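Local atomic coordinates of transcription initiation factor IIB,Transcription initiation factor IIB (Methanocaldococcus jannaschii, PDB entry 5O9J), a protein that contains a mini-intein of the HINT fold, which probably excises itself from the transcription factor by protein splicing and joins the flanking segments. Residues P10-E15 with F63-V68; T100-D103 with P108-V111. One frame throughout, in Å; residues are numbered along the deposited sequence.

Contact 1. Residues P10-E15 with F63-V68; sequences PIIIKE and FKFMPV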
ATOM      1  N   PRO A  10      -3.490  -2.054   8.297  1.00 39.38           N
ATOM      2  CA  PRO A  10      -2.539  -2.583   9.273  1.00 36.63           C
ATOM      3  C   PRO A  10      -1.175  -2.845   8.668  1.00 35.89           C
ATOM      4  O   PRO A  10      -1.080  -3.317   7.533  1.00 35.47           O
ATOM      5  CB  PRO A  10      -3.197  -3.890   9.730  1.00 41.21           C
ATOM      6  CG  PRO A  10      -4.132  -4.233   8.658  1.00 39.81           C
ATOM      7  CD  PRO A  10      -4.629  -2.959   8.093  1.00 40.82           C
ATOM      8  N   ILE A  11      -0.131  -2.510   9.421  1.00 32.12           N
ATOM      9  CA  ILE A  11       1.231  -2.860   9.066  1.00 33.74           C
ATOM     10  C   ILE A  11       1.873  -3.578  10.225  1.00 31.51           C
ATOM     11  O   ILE A  11       1.517  -3.357  11.380  1.00 30.55           O
ATOM     12  CB  ILE A  11       2.118  -1.641   8.736  1.00 28.94           C
ATOM     13  CG1 ILE A  11       1.915  -0.538   9.774  1.00 33.45           C
ATOM     14  CG2 ILE A  11       1.833  -1.121   7.365  1.00 35.59           C
ATOM     15  CD1 ILE A  11       2.691   0.720   9.457  1.00 35.45           C
ATOM     16  N   ILE A  12       2.851  -4.409   9.901  1.00 30.56           N
ATOM     17  CA  ILE A  12       3.575  -5.168  10.894  1.00 32.82           C
ATOM     18  C   ILE A  12       4.906  -4.477  11.067  1.00 30.34           C
ATOM     19  O   ILE A  12       5.663  -4.349  10.111  1.00 34.75           O
ATOM     20  CB  ILE A  12       3.754  -6.656  10.456  1.00 27.63           C
ATOM     21  CG1 ILE A  12       2.388  -7.338  10.333  1.00 32.86           C
ATOM     22  CG2 ILE A  12       4.628  -7.400  11.438  1.00 30.76           C
ATOM     23  CD1 ILE A  12       2.375  -8.579   9.431  1.00 27.99           C
ATOM     24  N   ILE A  13       5.194  -4.007  12.276  1.00 34.36           N
ATOM     25  CA  ILE A  13       6.393  -3.202  12.472  1.00 33.86           C
ATOM     26  C   ILE A  13       7.278  -3.657  13.612  1.00 40.17           C
ATOM     27  O   ILE A  13       6.864  -4.430  14.475  1.00 35.83           O
ATOM     28  CB  ILE A  13       6.043  -1.718  12.743  1.00 31.84           C
ATOM     29  CG1 ILE A  13       5.228  -1.585  14.035  1.00 35.69           C
ATOM     30  CG2 ILE A  13       5.290  -1.122  11.576  1.00 30.58           C
ATOM     31  CD1 ILE A  13       4.964  -0.137  14.446  1.00 35.01           C
ATOM     32  N   LYS A  14       8.511  -3.156  13.585  1.00 40.00           N
ATOM     33  CA  LYS A  14       9.386  -3.127  14.750  1.00 46.66           C
ATOM     34  C   LYS A  14       9.598  -1.678  15.162  1.00 47.57           C
ATOM     35  O   LYS A  14      10.096  -0.881  14.364  1.00 46.56           O
ATOM     36  CB  LYS A  14      10.737  -3.775  14.457  1.00 47.36           C
ATOM     37  CG  LYS A  14      10.855  -5.226  14.833  1.00 44.67           C
ATOM     38  CD  LYS A  14      12.320  -5.583  14.933  1.00 47.44           C
ATOM     39  CE  LYS A  14      12.550  -7.070  14.843  1.00 50.69           C
ATOM     40  NZ  LYS A  14      14.005  -7.375  14.950  1.00 57.18           N
ATOM     41  N   GLU A  15       9.213  -1.328  16.387  1.00 51.95           N
ATOM     42  CA  GLU A  15       9.413   0.035  16.886  1.00 51.40           C
ATOM     43  C   GLU A  15      10.417   0.031  18.037  1.00 59.96           C
ATOM     44  O   GLU A  15      10.263  -0.730  19.001  1.00 60.20           O
ATOM     45  CB  GLU A  15       8.090   0.659  17.336  1.00 55.79           C
ATOM     46  CG  GLU A  15       8.190   2.138  17.716  1.00 51.63           C
ATOM     47  CD  GLU A  15       6.836   2.756  18.046  1.00 59.84           C
ATOM     48  OE1 GLU A  15       5.877   1.993  18.297  1.00 59.10           O
ATOM     49  OE2 GLU A  15       6.729   4.004  18.051  1.00 58.40           O
ATOM     50  N   PHE A  63      11.175 -11.556   2.244  1.00 38.44           N
ATOM     51  CA  PHE A  63      10.293 -10.818   3.144  1.00 41.43           C
ATOM     52  C   PHE A  63      10.898 -10.729   4.539  1.00 40.81           C
ATOM     53  O   PHE A  63      10.996 -11.725   5.261  1.00 32.42           O
ATOM     54  CB  PHE A  63       8.912 -11.465   3.205  1.00 41.40           C
ATOM     55  CG  PHE A  63       8.084 -11.231   1.971  1.00 44.58           C
ATOM     56  CD1 PHE A  63       8.058 -12.164   0.940  1.00 41.90           C
ATOM     57  CD2 PHE A  63       7.343 -10.073   1.836  1.00 36.93           C
ATOM     58  CE1 PHE A  63       7.300 -11.944  -0.198  1.00 45.13           C
ATOM     59  CE2 PHE A  63       6.585  -9.845   0.698  1.00 36.45           C
ATOM     60  CZ  PHE A  63       6.561 -10.779  -0.318  1.00 45.53           C
ATOM     61  N   LYS A  64      11.290  -9.513   4.899  1.00 31.48           N
ATOM     62  CA  LYS A  64      12.076  -9.233   6.095  1.00 35.53           C
ATOM     63  C   LYS A  64      11.727  -7.861   6.673  1.00 32.22           C
ATOM     64  O   LYS A  64      11.216  -7.003   5.963  1.00 28.70           O
ATOM     65  CB  LYS A  64      13.576  -9.259   5.770  1.00 42.52           C
ATOM     66  CG  LYS A  64      14.219 -10.628   5.686  1.00 46.89           C
ATOM     67  CD  LYS A  64      15.733 -10.484   5.753  1.00 46.26           C
ATOM     68  CE  LYS A  64      16.405 -11.789   6.157  1.00 54.42           C
ATOM     69  NZ  LYS A  64      16.065 -12.891   5.222  1.00 56.30           N
ATOM     70  N   PHE A  65      12.031  -7.645   7.946  1.00 31.12           N
ATOM     71  CA  PHE A  65      11.972  -6.302   8.507  1.00 31.49           C
ATOM     72  C   PHE A  65      13.029  -5.414   7.857  1.00 35.01           C
ATOM     73  O   PHE A  65      14.199  -5.787   7.787  1.00 34.28           O
ATOM     74  CB  PHE A  65      12.162  -6.331  10.021  1.00 32.68           C
ATOM     75  CG  PHE A  65      10.930  -6.744  10.771  1.00 36.37           C
ATOM     76  CD1 PHE A  65       9.800  -5.942  10.764  1.00 34.59           C
ATOM     77  CD2 PHE A  65      10.898  -7.942  11.471  1.00 38.46           C
ATOM     78  CE1 PHE A  65       8.670  -6.312  11.449  1.00 35.28           C
ATOM     79  CE2 PHE A  65       9.767  -8.325  12.159  1.00 36.67           C
ATOM     80  CZ  PHE A  65       8.651  -7.514  12.148  1.00 40.69           C
ATOM     81  N   MET A  66      12.601  -4.255   7.363  1.00 31.74           N
ATOM     82  CA  MET A  66      13.492  -3.289   6.715  1.00 29.08           C
ATOM     83  C   MET A  66      13.273  -1.902   7.305  1.00 33.63           C
ATOM     84  O   MET A  66      12.126  -1.493   7.522  1.00 27.78           O
ATOM     85  CB  MET A  66      13.256  -3.228   5.202  1.00 31.11           C
ATOM     86  CG  MET A  66      13.502  -4.540   4.448  1.00 35.47           C
ATOM     87  SD  MET A  66      15.255  -4.896   4.266  1.00 47.67           S
ATOM     88  CE  MET A  66      15.773  -3.582   3.166  1.00 41.30           C
ATOM     89  N   PRO A  67      14.373  -1.171   7.548  1.00 31.19           N
ATOM     90  CA  PRO A  67      14.333   0.200   8.072  1.00 33.71           C
ATOM     91  C   PRO A  67      13.438   1.138   7.281  1.00 30.64           C
ATOM     92  O   PRO A  67      13.508   1.180   6.055  1.00 32.15           O
ATOM     93  CB  PRO A  67      15.793   0.659   7.955  1.00 35.17           C
ATOM     94  CG  PRO A  67      16.579  -0.595   8.094  1.00 37.00           C
ATOM     95  CD  PRO A  67      15.759  -1.640   7.368  1.00 30.96           C
ATOM     96  N   VAL A  68      12.615   1.895   7.998  1.00 36.73           N
ATOM     97  CA  VAL A  68      11.884   3.018   7.420  1.00 31.86           C
ATOM     98  C   VAL A  68      12.711   4.276   7.676  1.00 39.14           C
ATOM     99  O   VAL A  68      13.143   4.519   8.803  1.00 39.27           O
ATOM    100  CB  VAL A  68      10.482   3.161   8.033  1.00 33.66           C
ATOM    101  CG1 VAL A  68       9.740   4.379   7.447  1.00 29.67           C
ATOM    102  CG2 VAL A  68       9.677   1.871   7.816  1.00 35.24           C
TER
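The aliphatic chain of K14 runs over one face of the F65 ring. Its CG sits 4.0 Å from the ring centroid and only 4° off the ring normal, a CH-pi contact placed almost exactly over the centre. The lysine chain then crosses the phenyl group at about a right angle, and K14 CE reaches F65 CD2 at 3.9 Å. At the rim of the ring, near its plane, the carbonyl oxygen I12 O approaches F65 CE1 at 3.8 Å. From the same residue the methyl I12 CG2 meets F65 CZ at 4.1 Å, while the CG1 branch leads away. Between I12 and K14 in the chain, the backbone carbon I13 C lies 3.7 Å from F65 CE1, so CE1 lies against the peptide link into K14. The side chain of I13 is turned the other way, toward L27 of helix 24-33.

F65 carries its CG anti to its own carbonyl carbon (chi1 -78°), and the ring reaches across to the lysine from a strand that is not its partner. The two strand axes pass 7.9 Å apart with their directions 52° from parallel. Strand 52-57 lies between them, antiparallel to both: K14 has a backbone hydrogen bond with E53, and K64 has one with A56. F65 also touches E53 and I55, thereby reaching across the intervening strand 52-57.

No hydrogen bond joins the two segments. Their hold is mainly dispersive; any electrostatic share is probably small, since the carbon over the ring centre is CG, remote from the charge, and the methylenes of a partly exposed lysine serve as apolar surface for an aromatic ring.

Contact 2. Residues T100-D103 with P108-V111; sequences TIRD and PIRV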
ATOM      1  N   THR A 100      -4.287  -6.259 -14.440  1.00 36.47           N
ATOM      2  CA  THR A 100      -5.604  -6.555 -14.987  1.00 38.19           C
ATOM      3  C   THR A 100      -5.438  -7.340 -16.282  1.00 41.26           C
ATOM      4  O   THR A 100      -4.432  -7.197 -16.975  1.00 41.41           O
ATOM      5  CB  THR A 100      -6.412  -5.265 -15.280  1.00 34.49           C
ATOM      6  OG1 THR A 100      -6.199  -4.307 -14.236  1.00 44.39           O
ATOM      7  CG2 THR A 100      -7.899  -5.561 -15.383  1.00 36.55           C
ATOM      8  N   ILE A 101      -6.418  -8.166 -16.619  1.00 36.41           N
ATOM      9  CA  ILE A 101      -6.418  -8.770 -17.941  1.00 38.13           C
ATOM     10  C   ILE A 101      -7.063  -7.810 -18.923  1.00 37.14           C
ATOM     11  O   ILE A 101      -8.235  -7.474 -18.814  1.00 35.88           O
ATOM     12  CB  ILE A 101      -7.142 -10.120 -17.969  1.00 38.11           C
ATOM     13  CG1 ILE A 101      -6.359 -11.129 -17.128  1.00 37.96           C
ATOM     14  CG2 ILE A 101      -7.266 -10.609 -19.404  1.00 39.60           C
ATOM     15  CD1 ILE A 101      -6.822 -12.560 -17.272  1.00 36.87           C
ATOM     16  N   ARG A 102      -6.275  -7.340 -19.873  1.00 36.47           N
ATOM     17  CA  ARG A 102      -6.783  -6.425 -20.883  1.00 36.75           C
ATOM     18  C   ARG A 102      -6.222  -6.868 -22.211  1.00 38.28           C
ATOM     19  O   ARG A 102      -5.011  -7.050 -22.340  1.00 33.56           O
ATOM     20  CB  ARG A 102      -6.387  -4.975 -20.576  1.00 38.15           C
ATOM     21  CG  ARG A 102      -7.146  -4.360 -19.421  1.00 41.58           C
ATOM     22  CD  ARG A 102      -8.603  -4.138 -19.787  1.00 37.92           C
ATOM     23  NE  ARG A 102      -9.356  -3.517 -18.699  1.00 41.78           N
ATOM     24  CZ  ARG A 102      -9.366  -2.209 -18.447  1.00 45.74           C
ATOM     25  NH1 ARG A 102     -10.082  -1.735 -17.436  1.00 45.38           N
ATOM     26  NH2 ARG A 102      -8.656  -1.374 -19.199  1.00 44.04           N
ATOM     27  N   ASP A 103      -7.101  -7.058 -23.187  1.00 36.25           N
ATOM     28  CA  ASP A 103      -6.698  -7.576 -24.487  1.00 40.26           C
ATOM     29  C   ASP A 103      -5.801  -8.805 -24.332  1.00 37.73           C
ATOM     30  O   ASP A 103      -4.644  -8.783 -24.809  1.00 39.42           O
ATOM     31  CB  ASP A 103      -5.963  -6.526 -25.295  1.00 37.44           C
ATOM     32  CG  ASP A 103      -6.808  -5.273 -25.550  1.00 45.14           C
ATOM     33  OD1 ASP A 103      -8.008  -5.385 -25.893  1.00 44.69           O
ATOM     34  OD2 ASP A 103      -6.250  -4.160 -25.393  1.00 49.97           O
ATOM     35  N   PRO A 108      -0.657  -3.628 -16.090  1.00 40.35           N
ATOM     36  CA  PRO A 108      -1.052  -2.729 -15.001  1.00 38.91           C
ATOM     37  C   PRO A 108      -2.071  -1.698 -15.475  1.00 39.20           C
ATOM     38  O   PRO A 108      -1.821  -1.015 -16.468  1.00 41.89           O
ATOM     39  CB  PRO A 108       0.268  -2.060 -14.602  1.00 38.36           C
ATOM     40  CG  PRO A 108       1.103  -2.114 -15.837  1.00 43.17           C
ATOM     41  CD  PRO A 108       0.737  -3.413 -16.517  1.00 40.18           C
ATOM     42  N   ILE A 109      -3.203  -1.594 -14.778  1.00 39.22           N
ATOM     43  CA  ILE A 109      -4.215  -0.583 -15.103  1.00 38.73           C
ATOM     44  C   ILE A 109      -4.496   0.348 -13.916  1.00 35.41           C
ATOM     45  O   ILE A 109      -4.730  -0.123 -12.806  1.00 36.13           O
ATOM     46  CB  ILE A 109      -5.540  -1.234 -15.548  1.00 37.91           C
ATOM     47  CG1 ILE A 109      -5.317  -2.133 -16.761  1.00 39.09           C
ATOM     48  CG2 ILE A 109      -6.597  -0.166 -15.858  1.00 40.12           C
ATOM     49  CD1 ILE A 109      -4.722  -1.416 -17.950  1.00 37.82           C
ATOM     50  N   ARG A 110      -4.465   1.661 -14.149  1.00 38.14           N
ATOM     51  CA  ARG A 110      -4.849   2.632 -13.121  1.00 37.69           C
ATOM     52  C   ARG A 110      -6.226   2.301 -12.544  1.00 38.82           C
ATOM     53  O   ARG A 110      -7.104   1.820 -13.264  1.00 39.87           O
ATOM     54  CB  ARG A 110      -4.837   4.051 -13.688  1.00 43.74           C
ATOM     55  CG  ARG A 110      -3.467   4.698 -13.664  1.00 48.00           C
ATOM     56  CD  ARG A 110      -3.506   6.090 -14.256  1.00 56.78           C
ATOM     57  NE  ARG A 110      -4.579   6.898 -13.690  1.00 53.50           N
ATOM     58  CZ  ARG A 110      -4.390   8.017 -12.999  1.00 61.33           C
ATOM     59  NH1 ARG A 110      -3.160   8.469 -12.775  1.00 58.36           N
ATOM     60  NH2 ARG A 110      -5.435   8.687 -12.536  1.00 59.55           N
ATOM     61  N   VAL A 111      -6.406   2.535 -11.247  1.00 36.09           N
ATOM     62  CA  VAL A 111      -7.628   2.119 -10.561  1.00 36.88           C
ATOM     63  C   VAL A 111      -8.858   2.886 -11.040  1.00 43.86           C
ATOM     64  O   VAL A 111      -9.987   2.387 -10.944  1.00 35.78           O
ATOM     65  CB  VAL A 111      -7.503   2.287  -9.033  1.00 41.15           C
ATOM     66  CG1 VAL A 111      -6.447   1.335  -8.481  1.00 41.20           C
ATOM     67  CG2 VAL A 111      -7.167   3.728  -8.679  1.00 41.08           C
TER
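One face of the R102 guanidinium is laid against I109, whose CG1 stands 4.2 Å above the guanidinium plane, displaced toward its rim. The methyl I109 CG2 is 4.1 Å from R102 NH2 and equally near NH1; no hydrogen bond crosses here, and the contact with the charged group is one of packing. The polar partners lie outside the two segments: R102 NH1 forms a salt bridge with D118 OD2 and a hydrogen bond with E113 O, which should help fix the rotation of the plane while the isoleucine lies against its face.

The arginine bends at its second torsion (chi2 -69°), bringing both its stem and its head group onto the same isoleucine; R102 CG comes within 3.9 Å of I109 CG1. On the T100 side the fit is closer. The hydroxyl T100 OG1 lies 3.4 Å from I109 CB, and T100 CB is 3.6 Å from I109 CG1, the two side chains crossing at about a right angle. That hydroxyl oxygen, although set against hydrocarbon, is hydrogen-bonded to V98 O. T100 also packs on L120 of strand 119-123, which adjoins this strand through a backbone bond between I101 and I119.

In the backbone I109 pairs with V98 and T100 with V107, so the side chain of I109 leans diagonally along the neighbouring strand, past its own partner, onto T100 and then R102. The arrangement is that of an antiparallel beta hairpin, strand 96-102 turning into the outermost strand 105-110, within the all-beta HINT fold of the intein.

Overall arrangement
Contacts 1 and 2 lie on opposite sides of the chain's centre, their own centres 29 Å apart and their nearest atoms about 17 Å apart, and they share no strand. Both are partly buried and bury nearly equal surface, yet they differ in topology. Contact 1 links two strands of one sheet across an intervening third, between segments remote in sequence; contact 2 is local, between the arms of a hairpin at a sheet edge. Both set a cationic side chain against an apolar group. In 10-15 with 63-68 the lysine's methylenes meet an aromatic face, whereas in 100-103 with 108-111 the guanidinium's own face meets an aliphatic chain while NH1 is held by D118 and E113.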